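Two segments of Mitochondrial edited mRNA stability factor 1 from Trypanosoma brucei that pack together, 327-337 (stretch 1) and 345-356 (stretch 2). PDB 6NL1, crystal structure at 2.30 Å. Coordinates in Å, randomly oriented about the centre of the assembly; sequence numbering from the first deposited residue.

Stretch 1 (327-337) DPIDRAWAQLA
Stretch 2 345-356: WMKASMIDQLQK

Stretch 1 is a single helix, 328-336, with D327 at its N-cap and A337 the first residue to leave helical phi/psi (-82/151). Helical torsions run from P328 (-57/-39) to A334 (-62/-34), and phi widens at L336 (-110/-28), though L336 N still donates to A332 O at 2.8 Å. The i to i+4 ladder is continuous from R331 N to D327 O (3.2 Å) through A337 N to W333 O (2.8 Å). D327, at phi/psi -89/122 with chi1 t, closes the N-terminus: D330 N donates to D327 OD1 at 2.9 Å with an N-H...acceptor angle of 153°, a capping bond that satisfies an amide with no helical carbonyl ahead of it.

Stretch 2 enters in a strand that begins earlier in the chain, with W345 at -90/120 and M346 at -136/143. K347 (-88/138) then occupies the N-cap position of a second helix, 348-354. Here the ladder runs from I351 N to K347 O (3.1 Å) to L354 N to M350 O (3.2 Å), and Q355 N also donates to D352 O (3.2 Å).

The two helix axes approach to 10.3 Å, and their N-to-C directions differ by 141°, so the chains run roughly antiparallel. The register agrees: P328 CA lies 5.7 Å from L354 CA, pairing the start of the first helix with L354 of the second, while L336 CA lies 7.1 Å from W345 CA. No direct hydrogen bond crosses between the stretches. One water bridges them at the L336 end, donating to L336 O at 2.8 Å and accepting from W345 N at 3.0 Å, thereby linking the helix terminus to the strand backbone.

The remaining contact, within 468 Å² of buried surface summed over both sides, is largely apolar. L354 (chi1 m, chi2 t) points toward stretch 1 and meets three residues: its CB is 4.0 Å from P328 CB, and its CD1 is 4.1 Å from I329 CG1 and 3.7 Å from A332 CB. A332 also points toward stretch 2, and its methyl meets the second helix at a further point: A332 CB lies 4.1 Å from M350 CE. I329 (m, t) starts sideways, but its end comes nearer, bringing CD1 to 4.0 Å from Q355 NE2, a van der Waals contact with a poorly ordered glutamine.

At the other end, M346 (m, t, t) has the largest area covered by the partner stretch, 83 Å². Its CB leaves sideways, yet the extended chain carries CE to 3.4 Å from W333 CE3, an oblique approach to the indole. W333 (chi1 t, chi2 -108°) points its CB away, and its ring swings back to make this contact. The same methyl, M346 CE, sits 4.2 Å from L336 CB and 4.0 Å from A332 O. L336 (m, t) completes the packing, with CD1 3.8 Å from M350 SD; M350 adopts chi1 t, chi2 -127° and chi3 p.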

# COMPACT_ATOMS: atom_id res chain seq x y z
N ASP A 327 -11.63 1.31 22.51
CA ASP A 327 -11.85 1.21 21.07
C ASP A 327 -12.59 -0.09 20.71
O ASP A 327 -12.11 -1.19 21.02
CB ASP A 327 -10.50 1.31 20.35
CG ASP A 327 -10.62 1.16 18.84
OD1 ASP A 327 -10.65 0.01 18.35
OD2 ASP A 327 -10.66 2.19 18.14
N PRO A 328 -13.76 0.02 20.06
CA PRO A 328 -14.59 -1.16 19.74
C PRO A 328 -13.84 -2.21 18.90
O PRO A 328 -14.02 -3.41 19.11
CB PRO A 328 -15.77 -0.57 18.93
CG PRO A 328 -15.82 0.88 19.32
CD PRO A 328 -14.38 1.28 19.61
N ILE A 329 -13.02 -1.77 17.95
CA ILE A 329 -12.23 -2.71 17.16
C ILE A 329 -11.21 -3.48 18.02
O ILE A 329 -11.03 -4.68 17.84
CB ILE A 329 -11.54 -2.01 15.97
CG1 ILE A 329 -12.60 -1.60 14.94
CG2 ILE A 329 -10.51 -2.95 15.31
CD1 ILE A 329 -12.13 -0.53 13.97
N ASP A 330 -10.56 -2.79 18.96
CA ASP A 330 -9.64 -3.49 19.87
C ASP A 330 -10.36 -4.62 20.61
O ASP A 330 -9.85 -5.73 20.70
CB ASP A 330 -9.01 -2.54 20.90
CG ASP A 330 -7.93 -1.63 20.31
OD1 ASP A 330 -7.35 -1.95 19.25
OD2 ASP A 330 -7.66 -0.58 20.93
N ARG A 331 -11.56 -4.34 21.13
CA ARG A 331 -12.31 -5.33 21.90
C ARG A 331 -12.80 -6.50 21.05
O ARG A 331 -12.76 -7.66 21.48
CB ARG A 331 -13.48 -4.68 22.66
CG ARG A 331 -13.05 -3.49 23.52
CD ARG A 331 -14.13 -3.05 24.52
NE ARG A 331 -15.37 -2.64 23.86
CZ ARG A 331 -15.64 -1.40 23.46
NH1 ARG A 331 -14.75 -0.42 23.64
NH2 ARG A 331 -16.80 -1.13 22.87
N ALA A 332 -13.24 -6.19 19.84
CA ALA A 332 -13.63 -7.24 18.90
C ALA A 332 -12.40 -8.08 18.55
O ALA A 332 -12.48 -9.30 18.42
CB ALA A 332 -14.25 -6.63 17.65
N TRP A 333 -11.26 -7.42 18.38
CA TRP A 333 -10.01 -8.10 18.07
C TRP A 333 -9.60 -9.04 19.20
O TRP A 333 -9.20 -10.18 18.96
CB TRP A 333 -8.91 -7.07 17.81
CG TRP A 333 -7.69 -7.63 17.14
CD1 TRP A 333 -6.47 -7.84 17.71
CD2 TRP A 333 -7.58 -8.07 15.78
NE1 TRP A 333 -5.61 -8.37 16.78
CE2 TRP A 333 -6.26 -8.53 15.59
CE3 TRP A 333 -8.47 -8.11 14.70
CZ2 TRP A 333 -5.81 -9.03 14.37
CZ3 TRP A 333 -8.02 -8.61 13.49
CH2 TRP A 333 -6.70 -9.05 13.33
N ALA A 334 -9.70 -8.57 20.44
CA ALA A 334 -9.35 -9.40 21.59
C ALA A 334 -10.26 -10.62 21.64
O ALA A 334 -9.87 -11.72 22.02
CB ALA A 334 -9.46 -8.60 22.89
N GLN A 335 -11.50 -10.42 21.23
CA GLN A 335 -12.50 -11.47 21.28
C GLN A 335 -12.28 -12.50 20.18
O GLN A 335 -12.39 -13.70 20.41
CB GLN A 335 -13.88 -10.83 21.14
CG GLN A 335 -15.07 -11.71 21.36
CD GLN A 335 -16.37 -10.92 21.23
OE1 GLN A 335 -17.38 -11.42 20.74
NE2 GLN A 335 -16.33 -9.66 21.67
N LEU A 336 -11.95 -12.04 18.97
CA LEU A 336 -12.00 -12.89 17.79
C LEU A 336 -10.65 -13.28 17.20
O LEU A 336 -10.53 -14.32 16.55
CB LEU A 336 -12.83 -12.21 16.70
CG LEU A 336 -14.32 -12.01 17.01
CD1 LEU A 336 -14.95 -11.12 15.96
CD2 LEU A 336 -15.04 -13.36 17.11
N ALA A 337 -9.64 -12.44 17.38
CA ALA A 337 -8.35 -12.71 16.74
C ALA A 337 -7.51 -13.72 17.53
O ALA A 337 -7.63 -13.84 18.75
CB ALA A 337 -7.58 -11.42 16.52
N TRP A 345 -11.21 -14.05 11.78
CA TRP A 345 -12.33 -14.16 10.84
C TRP A 345 -13.40 -13.16 11.26
O TRP A 345 -13.93 -13.24 12.36
CB TRP A 345 -12.93 -15.56 10.84
CG TRP A 345 -12.03 -16.60 10.24
CD1 TRP A 345 -11.33 -17.57 10.91
CD2 TRP A 345 -11.74 -16.78 8.85
NE1 TRP A 345 -10.62 -18.34 10.02
CE2 TRP A 345 -10.85 -17.87 8.75
CE3 TRP A 345 -12.14 -16.12 7.68
CZ2 TRP A 345 -10.36 -18.32 7.53
CZ3 TRP A 345 -11.65 -16.57 6.47
CH2 TRP A 345 -10.77 -17.66 6.40
N MET A 346 -13.73 -12.24 10.37
CA MET A 346 -14.67 -11.17 10.71
C MET A 346 -15.70 -10.91 9.63
O MET A 346 -15.39 -10.95 8.44
CB MET A 346 -13.91 -9.88 11.01
CG MET A 346 -12.99 -9.98 12.24
SD MET A 346 -12.38 -8.38 12.85
CE MET A 346 -11.78 -8.85 14.47
N LYS A 347 -16.93 -10.62 10.06
CA LYS A 347 -18.00 -10.21 9.15
C LYS A 347 -17.98 -8.71 8.94
O LYS A 347 -17.81 -7.95 9.89
CB LYS A 347 -19.36 -10.59 9.73
CG LYS A 347 -19.67 -12.07 9.72
CD LYS A 347 -21.08 -12.32 10.18
CE LYS A 347 -21.47 -13.78 10.03
NZ LYS A 347 -22.86 -14.01 10.50
N ALA A 348 -18.18 -8.28 7.70
CA ALA A 348 -18.33 -6.86 7.43
C ALA A 348 -19.45 -6.24 8.26
O ALA A 348 -19.31 -5.12 8.75
CB ALA A 348 -18.57 -6.63 5.96
N SER A 349 -20.56 -6.96 8.43
CA SER A 349 -21.67 -6.42 9.22
C SER A 349 -21.26 -6.17 10.67
O SER A 349 -21.72 -5.23 11.32
CB SER A 349 -22.88 -7.35 9.18
OG SER A 349 -22.60 -8.58 9.84
N MET A 350 -20.39 -7.02 11.19
CA MET A 350 -19.93 -6.86 12.55
C MET A 350 -19.04 -5.62 12.64
O MET A 350 -19.13 -4.83 13.58
CB MET A 350 -19.17 -8.09 13.00
CG MET A 350 -19.21 -8.30 14.50
SD MET A 350 -17.57 -8.47 15.16
CE MET A 350 -16.84 -7.02 14.45
N ILE A 351 -18.18 -5.44 11.64
CA ILE A 351 -17.39 -4.23 11.57
C ILE A 351 -18.26 -2.98 11.50
O ILE A 351 -17.98 -2.01 12.21
CB ILE A 351 -16.37 -4.27 10.41
CG1 ILE A 351 -15.15 -5.09 10.84
CG2 ILE A 351 -15.91 -2.87 10.05
CD1 ILE A 351 -14.71 -6.07 9.81
N ASP A 352 -19.31 -3.00 10.69
CA ASP A 352 -20.22 -1.85 10.59
C ASP A 352 -20.88 -1.53 11.93
O ASP A 352 -21.02 -0.37 12.29
CB ASP A 352 -21.31 -2.08 9.52
CG ASP A 352 -20.74 -2.16 8.11
OD1 ASP A 352 -19.59 -1.71 7.91
OD2 ASP A 352 -21.43 -2.67 7.21
N GLN A 353 -21.30 -2.56 12.66
CA GLN A 353 -21.94 -2.36 13.95
C GLN A 353 -21.01 -1.74 14.99
O GLN A 353 -21.46 -1.04 15.89
CB GLN A 353 -22.51 -3.67 14.49
CG GLN A 353 -23.62 -4.24 13.64
CD GLN A 353 -24.75 -4.78 14.48
OE1 GLN A 353 -25.13 -4.19 15.49
NE2 GLN A 353 -25.31 -5.92 14.07
N LEU A 354 -19.71 -1.99 14.86
CA LEU A 354 -18.71 -1.41 15.76
C LEU A 354 -18.48 0.07 15.50
O LEU A 354 -18.09 0.81 16.41
CB LEU A 354 -17.36 -2.12 15.61
CG LEU A 354 -17.27 -3.63 15.82
CD1 LEU A 354 -15.86 -4.06 15.57
CD2 LEU A 354 -17.71 -4.03 17.22
N GLN A 355 -18.71 0.50 14.27
CA GLN A 355 -18.39 1.87 13.86
C GLN A 355 -19.48 2.88 14.25
O GLN A 355 -19.28 4.09 14.12
CB GLN A 355 -18.14 1.94 12.35
CG GLN A 355 -17.21 0.85 11.80
CD GLN A 355 -15.75 1.05 12.17
OE1 GLN A 355 -15.44 1.61 13.22
NE2 GLN A 355 -14.85 0.59 11.30
N LYS A 356 -20.62 2.39 14.72
CA LYS A 356 -21.73 3.26 15.10
C LYS A 356 -21.47 3.95 16.44
O LYS A 356 -21.38 5.18 16.52
CB LYS A 356 -23.04 2.47 15.15
CG LYS A 356 -24.28 3.33 15.44
CD LYS A 356 -25.56 2.50 15.37
CE LYS A 356 -26.79 3.34 15.71
NZ LYS A 356 -27.02 4.43 14.73
O HOH W 1 -11.56 -15.62 14.27